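Local coordinates for stringent starvation protein A homolog (Haemophilus influenzae, PDB 3LYK), which probably associates in equimolar amounts with the RNA polymerase holoenzyme, but not with the core enzyme, and has the fold of the glutathione S-transferase superfamily, at residues 160-165 with 190-195. Sequence-based numbering, arbitrary orientation.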
loop_
_atom_site.group_PDB
_atom_site.type_symbol
_atom_site.label_atom_id
_atom_site.label_comp_id
_atom_site.label_asym_id
_atom_site.label_seq_id
_atom_site.Cartn_x
_atom_site.Cartn_y
_atom_site.Cartn_z
ATOM N N LEU B 160 -11.632 4.242 13.212
ATOM C CA LEU B 160 -12.556 3.109 13.201
ATOM C C LEU B 160 -13.376 3.037 14.501
ATOM O O LEU B 160 -14.577 2.801 14.460
ATOM C CB LEU B 160 -11.810 1.797 12.979
ATOM C CG LEU B 160 -12.699 0.558 13.098
ATOM C CD1 LEU B 160 -12.368 -0.414 12.013
ATOM C CD2 LEU B 160 -12.468 -0.068 14.472
ATOM N N LEU B 161 -12.710 3.234 15.638
ATOM C CA LEU B 161 -13.370 3.279 16.939
ATOM C C LEU B 161 -14.330 4.489 17.052
ATOM O O LEU B 161 -15.412 4.367 17.601
ATOM C CB LEU B 161 -12.333 3.307 18.036
ATOM C CG LEU B 161 -11.516 2.006 18.105
ATOM C CD1 LEU B 161 -10.461 2.123 19.156
ATOM C CD2 LEU B 161 -12.409 0.745 18.428
ATOM N N TRP B 162 -13.918 5.624 16.491
ATOM C CA TRP B 162 -14.714 6.793 16.411
ATOM C C TRP B 162 -16.019 6.502 15.671
ATOM O O TRP B 162 -17.096 6.871 16.152
ATOM C CB TRP B 162 -13.952 7.891 15.703
ATOM C CG TRP B 162 -14.689 9.200 15.631
ATOM C CD1 TRP B 162 -15.185 9.823 14.487
ATOM C CD2 TRP B 162 -14.966 10.092 16.723
ATOM N NE1 TRP B 162 -15.724 11.041 14.822
ATOM C CE2 TRP B 162 -15.624 11.229 16.178
ATOM C CE3 TRP B 162 -14.749 10.028 18.110
ATOM C CZ2 TRP B 162 -16.074 12.313 16.980
ATOM C CZ3 TRP B 162 -15.184 11.113 18.905
ATOM C CH2 TRP B 162 -15.836 12.240 18.322
ATOM N N LYS B 163 -15.936 5.831 14.525
ATOM C CA LYS B 163 -17.143 5.494 13.788
ATOM C C LYS B 163 -18.018 4.509 14.533
ATOM O O LYS B 163 -19.252 4.671 14.525
ATOM C CB LYS B 163 -16.850 4.999 12.381
ATOM C CG LYS B 163 -16.560 6.159 11.431
ATOM C CD LYS B 163 -16.350 5.657 10.024
ATOM C CE LYS B 163 -16.081 6.779 9.073
ATOM N NZ LYS B 163 -17.341 7.458 8.657
ATOM N N LEU B 164 -17.403 3.508 15.165
ATOM C CA LEU B 164 -18.165 2.526 15.926
ATOM C C LEU B 164 -18.902 3.209 17.093
ATOM O O LEU B 164 -20.092 2.972 17.278
ATOM C CB LEU B 164 -17.274 1.403 16.485
ATOM C CG LEU B 164 -16.734 0.396 15.458
ATOM C CD1 LEU B 164 -15.847 -0.600 16.160
ATOM C CD2 LEU B 164 -17.909 -0.291 14.734
ATOM N N LYS B 165 -18.193 4.036 17.871
ATOM C CA LYS B 165 -18.852 4.807 18.930
ATOM C C LYS B 165 -20.145 5.496 18.396
ATOM O O LYS B 165 -21.187 5.371 19.010
ATOM C CB LYS B 165 -17.915 5.825 19.588
ATOM C CG LYS B 165 -18.482 6.457 20.888
ATOM C CD LYS B 165 -17.467 7.387 21.588
ATOM C CE LYS B 165 -18.027 7.950 22.917
ATOM N NZ LYS B 165 -19.121 8.962 22.671
ATOM N N ASP B 190 -4.591 16.365 20.919
ATOM C CA ASP B 190 -4.810 17.606 20.136
ATOM C C ASP B 190 -5.110 17.341 18.663
ATOM O O ASP B 190 -5.969 18.019 18.058
ATOM C CB ASP B 190 -3.595 18.558 20.185
ATOM C CG ASP B 190 -3.477 19.301 21.537
ATOM O OD1 ASP B 190 -4.458 19.258 22.344
ATOM O OD2 ASP B 190 -2.408 19.931 21.793
ATOM N N SER B 191 -4.406 16.367 18.082
ATOM C CA SER B 191 -4.569 16.133 16.623
ATOM C C SER B 191 -5.931 15.536 16.316
ATOM O O SER B 191 -6.564 15.876 15.327
ATOM C CB SER B 191 -3.435 15.237 16.064
ATOM O OG SER B 191 -3.374 13.982 16.760
ATOM N N PHE B 192 -6.362 14.609 17.144
ATOM C CA PHE B 192 -7.647 13.985 16.931
ATOM C C PHE B 192 -8.752 15.031 17.079
ATOM O O PHE B 192 -9.648 15.109 16.223
ATOM C CB PHE B 192 -7.898 12.809 17.875
ATOM C CG PHE B 192 -9.093 12.009 17.479
ATOM C CD1 PHE B 192 -8.959 10.911 16.633
ATOM C CD2 PHE B 192 -10.365 12.409 17.871
ATOM C CE1 PHE B 192 -10.096 10.196 16.199
ATOM C CE2 PHE B 192 -11.507 11.715 17.469
ATOM C CZ PHE B 192 -11.391 10.595 16.624
ATOM N N LEU B 193 -8.661 15.845 18.137
ATOM C CA LEU B 193 -9.588 16.982 18.336
ATOM C C LEU B 193 -9.692 17.870 17.104
ATOM O O LEU B 193 -10.796 18.118 16.627
ATOM C CB LEU B 193 -9.180 17.824 19.548
ATOM C CG LEU B 193 -9.231 17.043 20.858
ATOM C CD1 LEU B 193 -8.524 17.851 21.956
ATOM C CD2 LEU B 193 -10.703 16.774 21.225
ATOM N N GLN B 194 -8.556 18.305 16.549
ATOM C CA GLN B 194 -8.589 19.043 15.294
ATOM C C GLN B 194 -9.185 18.277 14.140
ATOM O O GLN B 194 -9.826 18.876 13.285
ATOM C CB GLN B 194 -7.194 19.472 14.869
ATOM C CG GLN B 194 -6.653 20.653 15.660
ATOM C CD GLN B 194 -5.202 20.869 15.355
ATOM O OE1 GLN B 194 -4.357 20.751 16.237
ATOM N NE2 GLN B 194 -4.892 21.134 14.084
ATOM N N SER B 195 -8.972 16.961 14.083
ATOM C CA SER B 195 -9.455 16.204 12.919
ATOM C C SER B 195 -10.969 16.084 12.849
ATOM O O SER B 195 -11.509 15.907 11.751
ATOM C CB SER B 195 -8.831 14.801 12.870
ATOM O OG SER B 195 -9.370 13.949 13.879
#
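Phe192 drives the edge of its ring against a face of the Trp162 indole, the one pair of side chains that touches between 160-165 and 190-195. Ser191, one residue earlier, is turned to the N-terminal part of the chain, where its hydroxyl is hydrogen-bonded to Glu27 OE2; a small polar side chain suits this close packing against helix 16-27. At Phe192 CB already points at the other helix, and with CG anti to the backbone N (chi1 -169°) the ring carries on toward the indole. Trp162 points back with a like torsion, and together the two long, flat side chains bridge the 10.1 Å between their CA atoms. Phe192 CZ lies 3.6 Å from Trp162 CD2, while Phe192 CE2 is 3.7 Å from Trp162 CE3. The phenyl plane stands at 72° to the indole's six-membered ring, an off-centre edge-to-face stack with CZ over the CD2 side, where the weakly positive C-H rim of Phe192 meets the electron-rich indole. Both helices belong to the all-helical C-terminal domain of the GST fold, and His19, from the thioredoxin-like N-terminal domain, meets both rings, while Phe187 extends the aromatic cluster. One turn on, Ser195 OG donates to a lone pair of Phe192 O (2.6 Å), approaching within the carbonyl plane at a C=O...OG angle of 121°. The same hydroxyl is hydrogen-bonded to His19 NE2, a double role that serine's short side chain fills while staying close to its helix.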